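Local coordinates for fusarinine C esterase sidJ (Aspergillus fumigatus, PDB 6GUP), which hydrolyses the ester bonds of the fungal siderophore fusarinine C, sparing its triacetylated relative, and works as a homodimer of alpha/beta-hydrolase fold, at residues P13-H18 and T25-T30; D47-T52 and L69-L74; P36-F41 and G115-M120; A56-A61 and F340-V345; E21-F26 and T73-Y78. All blocks are in the same frame, centred on the assembly; numbering follows the deposited sequence.

Contact 1. Residues P13-H18 and T25-T30; sequences PGILHH and TFEYTT
His17 and Glu27 meet across an antiparallel pair of strands, 13-18 and 25-28, NE2 of the imidazole donating to Glu27 OE1 at 3.0 Å. The bond lies near the ring plane but reaches the oxygen on its anti side, with ring and carboxylate planes 44° apart. Glu27 is extended, CG anti to the backbone N (chi1 -176°), and its CB packs against the same NE2 at 3.6 Å. One face of the imidazole is covered near its rim by Ile15 CG2, from its own strand. The backbone ladder carries this pair: Ile15 N to Glu27 O and Glu27 N to Ile15 O are both 2.8 Å, and His17 and Thr25 exchange two more bonds. On the face of Leu16 and Phe26, the phenyl ring reaches back to Gly14, CE1 lying 3.6 Å from its CA. Further out, Tyr99 takes His17 ND1, Ser68 holds Glu27 OE2, and Thr71 receives Thr25 OG1. Residues 13-16 also pair with a strand of the second subunit, which continues the sheet across the dimer interface. With both ring nitrogens engaged, the imidazole is fixed in rotation, and the neighbouring carboxylate would be expected to favour its protonated form.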
# COMPACT_ATOMS: atom_id res chain seq x y z
N PRO A 13 -3.02 0.84 -18.47
CA PRO A 13 -3.42 -0.58 -18.52
C PRO A 13 -2.33 -1.54 -18.04
O PRO A 13 -1.14 -1.24 -18.18
CB PRO A 13 -3.71 -0.83 -20.00
CG PRO A 13 -3.93 0.52 -20.59
CD PRO A 13 -3.03 1.43 -19.82
N GLY A 14 -2.74 -2.67 -17.50
CA GLY A 14 -1.80 -3.67 -17.01
C GLY A 14 -2.43 -4.88 -16.35
O GLY A 14 -3.62 -5.13 -16.52
N ILE A 15 -1.60 -5.62 -15.61
CA ILE A 15 -2.01 -6.84 -14.92
C ILE A 15 -1.60 -6.73 -13.45
O ILE A 15 -0.42 -6.50 -13.15
CB ILE A 15 -1.36 -8.10 -15.54
CG1 ILE A 15 -1.67 -8.17 -17.04
CG2 ILE A 15 -1.83 -9.36 -14.83
CD1 ILE A 15 -1.06 -9.36 -17.77
N LEU A 16 -2.56 -6.91 -12.54
CA LEU A 16 -2.28 -6.96 -11.11
C LEU A 16 -2.05 -8.41 -10.68
O LEU A 16 -2.95 -9.25 -10.80
CB LEU A 16 -3.43 -6.35 -10.30
CG LEU A 16 -3.19 -6.16 -8.80
CD1 LEU A 16 -2.11 -5.12 -8.54
CD2 LEU A 16 -4.48 -5.76 -8.10
N HIS A 17 -0.84 -8.69 -10.20
CA HIS A 17 -0.45 -10.03 -9.74
C HIS A 17 -0.40 -10.09 -8.22
O HIS A 17 -0.29 -9.06 -7.56
CB HIS A 17 0.93 -10.39 -10.27
CG HIS A 17 1.06 -10.28 -11.75
ND1 HIS A 17 0.90 -11.37 -12.59
CD2 HIS A 17 1.34 -9.23 -12.55
CE1 HIS A 17 1.07 -10.98 -13.84
NE2 HIS A 17 1.34 -9.69 -13.85
N HIS A 18 -0.47 -11.31 -7.69
CA HIS A 18 -0.24 -11.58 -6.28
C HIS A 18 0.99 -12.49 -6.17
O HIS A 18 0.91 -13.68 -6.49
CB HIS A 18 -1.46 -12.27 -5.65
CG HIS A 18 -2.43 -11.32 -5.03
ND1 HIS A 18 -2.55 -11.16 -3.66
CD2 HIS A 18 -3.34 -10.47 -5.58
CE1 HIS A 18 -3.48 -10.27 -3.40
NE2 HIS A 18 -3.97 -9.83 -4.55
N THR A 25 2.14 -7.15 -7.21
CA THR A 25 2.99 -6.47 -8.18
C THR A 25 2.18 -6.17 -9.44
O THR A 25 1.47 -7.04 -9.95
CB THR A 25 4.29 -7.26 -8.49
OG1 THR A 25 5.08 -6.54 -9.45
CG2 THR A 25 4.01 -8.66 -9.04
N PHE A 26 2.26 -4.92 -9.90
CA PHE A 26 1.50 -4.46 -11.07
C PHE A 26 2.40 -4.43 -12.31
O PHE A 26 3.40 -3.71 -12.33
CB PHE A 26 0.92 -3.06 -10.82
CG PHE A 26 0.27 -2.45 -12.03
CD1 PHE A 26 -0.95 -2.93 -12.51
CD2 PHE A 26 0.88 -1.40 -12.71
CE1 PHE A 26 -1.54 -2.37 -13.63
CE2 PHE A 26 0.29 -0.84 -13.83
CZ PHE A 26 -0.92 -1.32 -14.29
N GLU A 27 2.02 -5.19 -13.33
CA GLU A 27 2.74 -5.26 -14.60
C GLU A 27 2.10 -4.29 -15.58
O GLU A 27 0.91 -4.38 -15.85
CB GLU A 27 2.67 -6.67 -15.17
CG GLU A 27 3.48 -6.89 -16.44
CD GLU A 27 3.36 -8.30 -17.00
OE1 GLU A 27 2.45 -9.06 -16.58
OE2 GLU A 27 4.17 -8.65 -17.88
N TYR A 28 2.90 -3.38 -16.15
CA TYR A 28 2.42 -2.43 -17.14
C TYR A 28 2.43 -3.12 -18.49
O TYR A 28 3.48 -3.60 -18.93
CB TYR A 28 3.32 -1.19 -17.22
CG TYR A 28 3.28 -0.30 -15.99
CD1 TYR A 28 3.84 -0.70 -14.79
CD2 TYR A 28 2.69 0.97 -16.04
CE1 TYR A 28 3.81 0.11 -13.67
CE2 TYR A 28 2.66 1.79 -14.92
CZ TYR A 28 3.22 1.36 -13.74
OH TYR A 28 3.19 2.17 -12.63
N THR A 29 1.27 -3.20 -19.14
CA THR A 29 1.17 -3.83 -20.45
C THR A 29 -0.10 -3.41 -21.19
O THR A 29 -1.18 -3.38 -20.60
CB THR A 29 1.27 -5.38 -20.37
OG1 THR A 29 1.14 -5.94 -21.68
CG2 THR A 29 0.21 -5.97 -19.45
N THR A 30 0.06 -3.09 -22.47
CA THR A 30 -1.05 -2.74 -23.34
C THR A 30 -1.25 -3.74 -24.49
O THR A 30 -2.25 -3.61 -25.22
CB THR A 30 -0.84 -1.34 -23.97
OG1 THR A 30 0.34 -1.34 -24.79
CG2 THR A 30 -0.70 -0.28 -22.88

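Contact 2. Residues D47-T52 and L69-L74; sequences DGLATT and LFTLTL
Leu49 meets Thr71, Leu72 and Thr73 through its branched end, and van der Waals packing by this side chain carries the contact. CG stands anti to the carbonyl carbon (chi1 -49°), and from there the CD2 methyl reaches the end of strand 67-72, 3.7 Å from Leu72 CA and 3.6 Å from Thr71 OG1. Leu49 CG lies 4.0 Å from the methyl CG2 of Thr73, whose hydroxyl is engaged by the backbone N of Val24. Gly48 adds a lighter touch, its CA 4.1 Å from Thr73 CG2. Polar bonding acts within the loop and not across it: a type II' turn from Asp47 to Ala50 is closed by Ala50 N to Asp47 O at 3.2 Å. Gly48 occupies the second position with a positive phi of 74°, which glycine accepts readily. Between the segments, the backbone oxygens Gly48 O and Leu72 O come within 3.2 Å, two acceptors with no proton between them. The second subunit borders the loop, its Leu16 packing on Leu49. Chemically, the loop rests on the strand end and Thr73 by van der Waals contact, with no hydrogen bond between the segments, at the price of a buried Thr71 OG1 without a polar partner and an oxygen pair expected to repel.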
# COMPACT_ATOMS: atom_id res chain seq x y z
N ASP A 47 5.78 4.09 -0.90
CA ASP A 47 5.15 4.39 -2.19
C ASP A 47 4.13 3.33 -2.58
O ASP A 47 2.98 3.66 -2.88
CB ASP A 47 6.21 4.52 -3.31
CG ASP A 47 7.02 5.81 -3.21
OD1 ASP A 47 6.95 6.51 -2.18
OD2 ASP A 47 7.74 6.12 -4.18
N GLY A 48 4.55 2.06 -2.59
CA GLY A 48 3.71 0.96 -3.08
C GLY A 48 3.63 1.02 -4.60
O GLY A 48 4.67 1.07 -5.27
N LEU A 49 2.41 1.02 -5.13
CA LEU A 49 2.18 1.21 -6.57
C LEU A 49 1.96 2.69 -6.96
O LEU A 49 1.74 2.98 -8.14
CB LEU A 49 0.97 0.39 -7.04
CG LEU A 49 0.90 -1.09 -6.64
CD1 LEU A 49 -0.35 -1.72 -7.24
CD2 LEU A 49 2.14 -1.85 -7.06
N ALA A 50 2.05 3.60 -5.99
CA ALA A 50 1.66 5.00 -6.18
C ALA A 50 2.76 5.94 -6.70
O ALA A 50 2.53 7.15 -6.79
CB ALA A 50 1.09 5.55 -4.89
N THR A 51 3.94 5.41 -7.04
CA THR A 51 5.00 6.22 -7.65
C THR A 51 4.52 6.77 -8.99
O THR A 51 3.92 6.04 -9.77
CB THR A 51 6.29 5.40 -7.89
OG1 THR A 51 6.69 4.76 -6.67
CG2 THR A 51 7.43 6.29 -8.39
N THR A 52 4.77 8.06 -9.22
CA THR A 52 4.49 8.70 -10.51
C THR A 52 5.82 8.99 -11.22
O THR A 52 6.36 8.10 -11.88
CB THR A 52 3.63 9.97 -10.35
OG1 THR A 52 4.13 10.77 -9.27
CG2 THR A 52 2.19 9.59 -10.08
N LEU A 69 7.45 -3.75 -17.61
CA LEU A 69 7.74 -3.05 -16.36
C LEU A 69 6.84 -3.56 -15.24
O LEU A 69 5.63 -3.70 -15.43
CB LEU A 69 7.51 -1.54 -16.56
CG LEU A 69 7.71 -0.60 -15.37
CD1 LEU A 69 9.15 -0.60 -14.89
CD2 LEU A 69 7.28 0.81 -15.75
N PHE A 70 7.44 -3.84 -14.08
CA PHE A 70 6.71 -4.19 -12.86
C PHE A 70 6.99 -3.16 -11.77
O PHE A 70 8.10 -2.65 -11.66
CB PHE A 70 7.15 -5.55 -12.32
CG PHE A 70 6.70 -6.71 -13.15
CD1 PHE A 70 7.39 -7.07 -14.30
CD2 PHE A 70 5.61 -7.49 -12.76
CE1 PHE A 70 6.99 -8.16 -15.06
CE2 PHE A 70 5.21 -8.58 -13.51
CZ PHE A 70 5.90 -8.91 -14.67
N THR A 71 5.96 -2.87 -10.97
CA THR A 71 6.11 -2.17 -9.69
C THR A 71 5.47 -3.06 -8.63
O THR A 71 4.71 -3.97 -8.98
CB THR A 71 5.41 -0.80 -9.71
OG1 THR A 71 4.03 -0.96 -10.05
CG2 THR A 71 6.08 0.12 -10.71
N LEU A 72 5.77 -2.82 -7.35
CA LEU A 72 5.27 -3.70 -6.29
C LEU A 72 5.02 -3.02 -4.95
O LEU A 72 5.51 -1.92 -4.69
CB LEU A 72 6.22 -4.90 -6.08
CG LEU A 72 7.43 -4.75 -5.16
CD1 LEU A 72 8.17 -6.08 -5.04
CD2 LEU A 72 8.37 -3.66 -5.64
N THR A 73 4.24 -3.72 -4.12
CA THR A 73 4.04 -3.36 -2.72
C THR A 73 4.91 -4.24 -1.85
O THR A 73 5.14 -5.42 -2.16
CB THR A 73 2.58 -3.54 -2.28
OG1 THR A 73 2.17 -4.90 -2.47
CG2 THR A 73 1.66 -2.62 -3.07
N LEU A 74 5.40 -3.66 -0.76
CA LEU A 74 6.12 -4.37 0.29
C LEU A 74 5.32 -4.16 1.58
O LEU A 74 4.31 -3.46 1.57
CB LEU A 74 7.53 -3.79 0.43
CG LEU A 74 8.38 -3.68 -0.84
CD1 LEU A 74 9.59 -2.79 -0.63
CD2 LEU A 74 8.80 -5.06 -1.33

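Contact 3. Residues P36-F41 and G115-M120; sequences PHSLLF and GKIVLM
His37 and Lys116 both set CG anti to the carbonyl carbon, beside the backbone N (chi1 -47° for His37), and their side chains run alongside each other. The chi2 of His37, -60°, then turns an edge of the imidazole to the neighbouring segment, and ND1 accepts Lys116 N at 3.2 Å, the nitrogen lying almost in the ring plane. Farther along, Phe41 and Met120 both place CG anti to the backbone N. Phe41 CD2 comes to 4.0 Å from Met120 CG, and the extended Met120 chain (chi2 163°) sets SD at the ring edge, 5.3 Å from the centroid of Phe41, a Met-aromatic contact. Strands 37-41 and 117-120 run parallel, and their ladder passes from Ser38 N to Lys116 O through to Met120 N and Leu40 O. On one face Leu39 CD1 and Val118 CG1 press to 3.5 Å, tighter than usual; on the other, Leu40 CD2 and Leu119 CD1 meet at 3.7 Å. A water donates to Pro36 O and to Lys116 O and accepts from Ser38 OG, whose hydroxyl is also bonded by Lys104. Helix 86-108 covers the face of Leu40 and Leu119, while helix 335-353 covers Val118, giving the layered build of an alpha/beta-hydrolase. Strand 117-122 leads into a GxSxG sequence consistent with a nucleophile elbow, which Met120 touches. The chemistry pairs a hydrocarbon interior with a polar start at His37 and Lys116: ND1, as acceptor, would carry no proton, while the water ties together two carbonyls and a hydroxyl.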
# COMPACT_ATOMS: atom_id res chain seq x y z
N PRO A 36 9.76 -11.66 -22.75
CA PRO A 36 10.54 -12.60 -21.94
C PRO A 36 11.33 -11.95 -20.78
O PRO A 36 11.65 -12.64 -19.81
CB PRO A 36 11.50 -13.24 -22.96
CG PRO A 36 11.62 -12.23 -24.05
CD PRO A 36 10.31 -11.51 -24.11
N HIS A 37 11.61 -10.65 -20.89
CA HIS A 37 12.43 -9.93 -19.92
C HIS A 37 11.58 -9.04 -19.01
O HIS A 37 10.46 -8.66 -19.37
CB HIS A 37 13.47 -9.08 -20.66
CG HIS A 37 14.18 -9.83 -21.75
ND1 HIS A 37 14.93 -10.96 -21.49
CD2 HIS A 37 14.26 -9.62 -23.08
CE1 HIS A 37 15.44 -11.41 -22.63
NE2 HIS A 37 15.05 -10.62 -23.60
N SER A 38 12.12 -8.73 -17.83
CA SER A 38 11.38 -8.04 -16.77
C SER A 38 12.21 -6.97 -16.08
O SER A 38 13.36 -7.21 -15.71
CB SER A 38 10.93 -9.06 -15.72
OG SER A 38 10.13 -10.07 -16.29
N LEU A 39 11.62 -5.79 -15.89
CA LEU A 39 12.19 -4.71 -15.09
C LEU A 39 11.31 -4.51 -13.85
O LEU A 39 10.19 -4.01 -13.97
CB LEU A 39 12.29 -3.42 -15.90
CG LEU A 39 12.89 -2.18 -15.21
CD1 LEU A 39 14.33 -2.42 -14.82
CD2 LEU A 39 12.78 -0.96 -16.12
N LEU A 40 11.82 -4.89 -12.68
CA LEU A 40 11.13 -4.66 -11.41
C LEU A 40 11.59 -3.32 -10.83
O LEU A 40 12.76 -3.15 -10.49
CB LEU A 40 11.38 -5.79 -10.41
CG LEU A 40 10.69 -5.69 -9.05
CD1 LEU A 40 9.17 -5.54 -9.18
CD2 LEU A 40 11.03 -6.89 -8.19
N PHE A 41 10.65 -2.39 -10.72
CA PHE A 41 10.89 -1.03 -10.27
C PHE A 41 10.44 -0.94 -8.81
O PHE A 41 9.29 -1.22 -8.50
CB PHE A 41 10.10 -0.07 -11.15
CG PHE A 41 10.26 1.38 -10.80
CD1 PHE A 41 9.42 1.99 -9.87
CD2 PHE A 41 11.23 2.16 -11.43
CE1 PHE A 41 9.55 3.33 -9.56
CE2 PHE A 41 11.37 3.50 -11.13
CZ PHE A 41 10.52 4.09 -10.19
N GLY A 115 14.77 -15.62 -19.76
CA GLY A 115 14.28 -14.33 -19.29
C GLY A 115 15.27 -13.63 -18.38
O GLY A 115 15.82 -14.24 -17.46
N LYS A 116 15.48 -12.34 -18.64
CA LYS A 116 16.42 -11.52 -17.89
C LYS A 116 15.66 -10.64 -16.92
O LYS A 116 14.55 -10.20 -17.21
CB LYS A 116 17.25 -10.65 -18.84
CG LYS A 116 18.20 -11.46 -19.71
CD LYS A 116 19.32 -10.61 -20.29
CE LYS A 116 20.27 -11.45 -21.12
NZ LYS A 116 21.17 -12.29 -20.29
N ILE A 117 16.26 -10.41 -15.75
CA ILE A 117 15.64 -9.62 -14.70
C ILE A 117 16.57 -8.49 -14.27
O ILE A 117 17.74 -8.71 -13.99
CB ILE A 117 15.32 -10.44 -13.42
CG1 ILE A 117 14.83 -11.87 -13.73
CG2 ILE A 117 14.32 -9.67 -12.58
CD1 ILE A 117 13.34 -12.03 -13.94
N VAL A 118 16.01 -7.28 -14.21
CA VAL A 118 16.72 -6.09 -13.76
C VAL A 118 15.93 -5.47 -12.61
O VAL A 118 14.71 -5.33 -12.71
CB VAL A 118 16.87 -5.07 -14.91
CG1 VAL A 118 17.53 -3.78 -14.43
CG2 VAL A 118 17.67 -5.68 -16.06
N LEU A 119 16.63 -5.12 -11.53
CA LEU A 119 16.02 -4.45 -10.39
C LEU A 119 16.40 -2.98 -10.42
O LEU A 119 17.58 -2.63 -10.36
CB LEU A 119 16.50 -5.10 -9.08
CG LEU A 119 15.78 -4.68 -7.80
CD1 LEU A 119 14.34 -5.18 -7.78
CD2 LEU A 119 16.53 -5.18 -6.58
N MET A 120 15.39 -2.11 -10.51
CA MET A 120 15.59 -0.67 -10.52
C MET A 120 15.06 -0.06 -9.22
O MET A 120 13.93 -0.35 -8.81
CB MET A 120 14.89 -0.03 -11.72
CG MET A 120 15.13 1.46 -11.86
SD MET A 120 14.72 2.08 -13.50
CE MET A 120 15.17 3.80 -13.31
O HOH W 1 11.98 -11.96 -17.06

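Contact 4. Residues A56-A61 and F340-V345; sequences ADLAHA and FLVNKV
Asp57 stands over Val342 where helix 56-61 meets helix 340-345, and its OD2 forms a salt bridge with NE of Arg338, one turn earlier on the second helix. No hydrogen bond joins the two segments themselves; apart from the charged pair the contact is hydrocarbon. Asp57 CB touches Val342 CG2 at 4.2 Å. That valine works as the central wedge, its two methyls divided between neighbours. CG1, anti to the backbone N (chi1 171°), presses against Ala61 CB at 3.5 Å, whereas CG2 lies over the backbone at Leu58 N, 4.0 Å away. One turn after Val342, Val345 CG1 meets Leu58 CD1 at 3.8 Å, the two side chains crossing at about a right angle. The close approach of the valine is consistent with the small Ala61, although the segment axes stay 9.8 Å apart at their closest and diverge by 44°. Leu346 extends the apolar patch by touching both Leu58 and Ala61, and Leu69 of strand 67-72 lies under Leu58. The pair thus packs a short helix, which links strands 37-42 and 67-72, against the C-terminal helix 335-353. Both belong to the helical layer on one side of the central sheet, as expected of an alpha/beta-hydrolase fold.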
# COMPACT_ATOMS: atom_id res chain seq x y z
N ALA A 56 5.31 6.51 -16.15
CA ALA A 56 4.41 6.47 -17.31
C ALA A 56 5.18 6.55 -18.63
O ALA A 56 4.90 5.80 -19.56
CB ALA A 56 3.39 7.60 -17.23
N ASP A 57 6.15 7.47 -18.69
CA ASP A 57 7.01 7.63 -19.88
C ASP A 57 7.88 6.40 -20.12
O ASP A 57 8.11 6.03 -21.28
CB ASP A 57 7.89 8.88 -19.74
CG ASP A 57 7.10 10.19 -19.77
OD1 ASP A 57 5.88 10.17 -20.07
OD2 ASP A 57 7.70 11.25 -19.49
N LEU A 58 8.36 5.78 -19.04
CA LEU A 58 9.15 4.54 -19.14
C LEU A 58 8.31 3.39 -19.68
O LEU A 58 8.75 2.67 -20.58
CB LEU A 58 9.74 4.17 -17.77
CG LEU A 58 10.59 2.90 -17.66
CD1 LEU A 58 11.74 2.88 -18.66
CD2 LEU A 58 11.13 2.75 -16.24
N ALA A 59 7.10 3.22 -19.14
CA ALA A 59 6.16 2.20 -19.63
C ALA A 59 5.79 2.40 -21.10
O ALA A 59 5.72 1.44 -21.87
CB ALA A 59 4.90 2.19 -18.78
N HIS A 60 5.57 3.66 -21.49
CA HIS A 60 5.31 4.02 -22.89
C HIS A 60 6.49 3.68 -23.81
O HIS A 60 6.29 3.19 -24.93
CB HIS A 60 4.96 5.51 -23.00
CG HIS A 60 4.64 5.97 -24.40
ND1 HIS A 60 3.67 5.37 -25.17
CD2 HIS A 60 5.16 6.96 -25.15
CE1 HIS A 60 3.61 5.97 -26.34
NE2 HIS A 60 4.50 6.95 -26.36
N ALA A 61 7.71 3.94 -23.33
CA ALA A 61 8.93 3.64 -24.09
C ALA A 61 9.24 2.14 -24.20
O ALA A 61 9.83 1.71 -25.20
CB ALA A 61 10.12 4.37 -23.48
N PHE A 340 15.58 11.96 -21.37
CA PHE A 340 16.97 11.52 -21.34
C PHE A 340 17.15 10.33 -20.41
O PHE A 340 17.77 9.33 -20.80
CB PHE A 340 17.89 12.66 -20.90
CG PHE A 340 19.35 12.34 -21.04
CD1 PHE A 340 19.97 12.37 -22.28
CD2 PHE A 340 20.10 12.00 -19.92
CE1 PHE A 340 21.31 12.06 -22.41
CE2 PHE A 340 21.45 11.69 -20.04
CZ PHE A 340 22.05 11.73 -21.29
N LEU A 341 16.61 10.43 -19.20
CA LEU A 341 16.66 9.35 -18.21
C LEU A 341 16.08 8.06 -18.77
O LEU A 341 16.69 6.99 -18.64
CB LEU A 341 15.91 9.74 -16.93
CG LEU A 341 16.01 8.77 -15.74
CD1 LEU A 341 15.96 9.54 -14.43
CD2 LEU A 341 14.94 7.68 -15.75
N VAL A 342 14.90 8.16 -19.38
CA VAL A 342 14.23 7.00 -19.97
C VAL A 342 15.08 6.39 -21.09
O VAL A 342 15.19 5.16 -21.18
CB VAL A 342 12.81 7.36 -20.50
CG1 VAL A 342 12.20 6.22 -21.30
CG2 VAL A 342 11.89 7.72 -19.34
N ASN A 343 15.68 7.24 -21.92
CA ASN A 343 16.58 6.77 -22.99
C ASN A 343 17.82 6.05 -22.45
O ASN A 343 18.28 5.09 -23.07
CB ASN A 343 16.99 7.93 -23.92
CG ASN A 343 15.92 8.27 -24.94
OD1 ASN A 343 15.35 7.39 -25.58
ND2 ASN A 343 15.65 9.56 -25.10
N LYS A 344 18.36 6.51 -21.31
CA LYS A 344 19.48 5.82 -20.67
C LYS A 344 19.09 4.43 -20.15
O LYS A 344 19.89 3.50 -20.22
CB LYS A 344 20.07 6.64 -19.50
CG LYS A 344 20.69 7.99 -19.85
CD LYS A 344 21.66 7.96 -21.03
CE LYS A 344 21.00 8.41 -22.33
NZ LYS A 344 21.94 8.40 -23.48
N VAL A 345 17.86 4.30 -19.64
CA VAL A 345 17.35 3.01 -19.18
C VAL A 345 17.19 2.04 -20.35
O VAL A 345 17.62 0.89 -20.27
CB VAL A 345 16.02 3.15 -18.40
CG1 VAL A 345 15.38 1.80 -18.12
CG2 VAL A 345 16.25 3.89 -17.09

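Contact 5. Residues E21-F26 and T73-Y78; sequences ETLVTF and TLTSSY
Val24 and Thr73 join in the alpha/beta-hydrolase sheet, where strand 24-28 meets the chain just beyond strand 67-72. This is the tight part. Thr73 N gives a nearly straight bond to Val24 O at 3.0 Å, and Val24 N returns one to the side-chain oxygen, Thr73 OG1, also at 3.0 Å and with an angle of 168° at the hydrogen. The threonine hydroxyl thus accepts the N-H that a backbone carbonyl would take in a regular ladder. Its position follows from chi1 59°, which sets OG1 between the backbone N and the carbonyl carbon. Methyl contact reinforces the bonds, with Val24 CG2 3.8 Å from Thr73 CG2, and Ala50 of the second subunit also packs on Val24. Buried Leu23 belongs to the same tight part: Leu23 CD2 lies over the neighbouring backbone, 3.7 Å from Leu74 C, and its contact with Thr75 is slighter. Glu92 of helix 86-108 also touches Leu23 and receives Thr75 OG1. Residues 75-78 form a weakly bonded helical turn, at whose start Leu74 N donates to Ser77 OG at 2.8 Å.

The loose side is that of Thr22, which is itself exposed and meets the opposite segment through solvent. Tyr78, on which Ser77 of the second subunit packs, is buried. One water links three groups here: it donates to Thr22 O at 2.9 Å and also bonds Thr73 OG1 and, at 2.7 Å, Tyr78 OH.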
# COMPACT_ATOMS: atom_id res chain seq x y z
N GLU A 21 0.11 -13.90 -0.80
CA GLU A 21 -1.32 -13.73 -0.53
C GLU A 21 -1.66 -12.28 -0.13
O GLU A 21 -2.75 -11.80 -0.43
CB GLU A 21 -1.81 -14.70 0.55
CG GLU A 21 -1.67 -16.19 0.20
CD GLU A 21 -2.63 -16.64 -0.88
OE1 GLU A 21 -3.67 -17.25 -0.55
OE2 GLU A 21 -2.35 -16.39 -2.08
N THR A 22 -0.71 -11.61 0.53
CA THR A 22 -0.88 -10.23 1.00
C THR A 22 -0.33 -9.17 0.03
O THR A 22 -0.88 -8.06 -0.03
CB THR A 22 -0.17 -10.05 2.37
OG1 THR A 22 -0.63 -11.05 3.28
CG2 THR A 22 -0.44 -8.67 2.97
N LEU A 23 0.72 -9.50 -0.71
CA LEU A 23 1.49 -8.50 -1.48
C LEU A 23 1.29 -8.66 -2.99
O LEU A 23 1.19 -9.78 -3.50
CB LEU A 23 2.97 -8.60 -1.12
CG LEU A 23 3.29 -8.44 0.38
CD1 LEU A 23 4.73 -8.84 0.69
CD2 LEU A 23 3.02 -7.01 0.84
N VAL A 24 1.26 -7.52 -3.69
CA VAL A 24 0.98 -7.47 -5.13
C VAL A 24 2.09 -6.81 -5.93
O VAL A 24 2.88 -6.02 -5.40
CB VAL A 24 -0.36 -6.74 -5.44
CG1 VAL A 24 -1.53 -7.51 -4.85
CG2 VAL A 24 -0.36 -5.29 -4.95
N THR A 25 2.14 -7.15 -7.21
CA THR A 25 2.99 -6.47 -8.18
C THR A 25 2.18 -6.17 -9.44
O THR A 25 1.47 -7.04 -9.95
CB THR A 25 4.29 -7.26 -8.49
OG1 THR A 25 5.08 -6.54 -9.45
CG2 THR A 25 4.01 -8.66 -9.04
N PHE A 26 2.26 -4.92 -9.90
CA PHE A 26 1.50 -4.46 -11.07
C PHE A 26 2.40 -4.43 -12.31
O PHE A 26 3.40 -3.71 -12.33
CB PHE A 26 0.92 -3.06 -10.82
CG PHE A 26 0.27 -2.45 -12.03
CD1 PHE A 26 -0.95 -2.93 -12.51
CD2 PHE A 26 0.88 -1.40 -12.71
CE1 PHE A 26 -1.54 -2.37 -13.63
CE2 PHE A 26 0.29 -0.84 -13.83
CZ PHE A 26 -0.92 -1.32 -14.29
N THR A 73 4.24 -3.72 -4.12
CA THR A 73 4.04 -3.36 -2.72
C THR A 73 4.91 -4.24 -1.85
O THR A 73 5.14 -5.42 -2.16
CB THR A 73 2.58 -3.54 -2.28
OG1 THR A 73 2.17 -4.90 -2.47
CG2 THR A 73 1.66 -2.62 -3.07
N LEU A 74 5.40 -3.66 -0.76
CA LEU A 74 6.12 -4.37 0.29
C LEU A 74 5.32 -4.16 1.58
O LEU A 74 4.31 -3.46 1.57
CB LEU A 74 7.53 -3.79 0.43
CG LEU A 74 8.38 -3.68 -0.84
CD1 LEU A 74 9.59 -2.79 -0.63
CD2 LEU A 74 8.80 -5.06 -1.33
N THR A 75 5.77 -4.77 2.67
CA THR A 75 5.20 -4.48 4.00
C THR A 75 5.57 -3.05 4.40
O THR A 75 4.77 -2.36 5.04
CB THR A 75 5.69 -5.48 5.06
OG1 THR A 75 5.34 -6.82 4.67
CG2 THR A 75 5.07 -5.19 6.44
N SER A 76 6.77 -2.62 4.02
CA SER A 76 7.24 -1.26 4.27
C SER A 76 6.50 -0.17 3.49
O SER A 76 6.58 1.01 3.85
CB SER A 76 8.74 -1.16 3.98
OG SER A 76 9.45 -2.07 4.80
N SER A 77 5.80 -0.55 2.41
CA SER A 77 4.84 0.34 1.74
C SER A 77 3.77 0.82 2.71
O SER A 77 3.40 2.00 2.70
CB SER A 77 4.17 -0.36 0.55
OG SER A 77 5.13 -0.91 -0.33
N TYR A 78 3.28 -0.09 3.55
CA TYR A 78 2.23 0.20 4.53
C TYR A 78 2.81 0.62 5.90
O TYR A 78 2.20 1.43 6.60
CB TYR A 78 1.29 -1.00 4.67
CG TYR A 78 0.74 -1.48 3.34
CD1 TYR A 78 -0.29 -0.79 2.69
CD2 TYR A 78 1.25 -2.62 2.71
CE1 TYR A 78 -0.79 -1.22 1.47
CE2 TYR A 78 0.75 -3.06 1.49
CZ TYR A 78 -0.27 -2.35 0.87
OH TYR A 78 -0.78 -2.78 -0.33
O HOH W 2 -0.16 -5.38 -0.72

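In the fold
From the N terminus, contact 1 closes the short hairpin of strands 12-18 and 24-28, which lies at one side of this chain's sheet and is extended by the second subunit. Contact 5 starts on that second strand, sharing Thr25 and Phe26, and spans a longer loop to the chain beyond strand 67-72. It ends where contact 2 ends, through the shared Thr73 and Leu74. Contact 2 is nested inside the loop closed by contact 3, which brings strands 37-42 and 117-122 together at the sheet's middle; contacts 3 and 5 cross. Contact 4 crosses contacts 2, 3 and 5, tying helix 55-61 to the distant C-terminal helix, and meets contact 3 through Met120 and Val345.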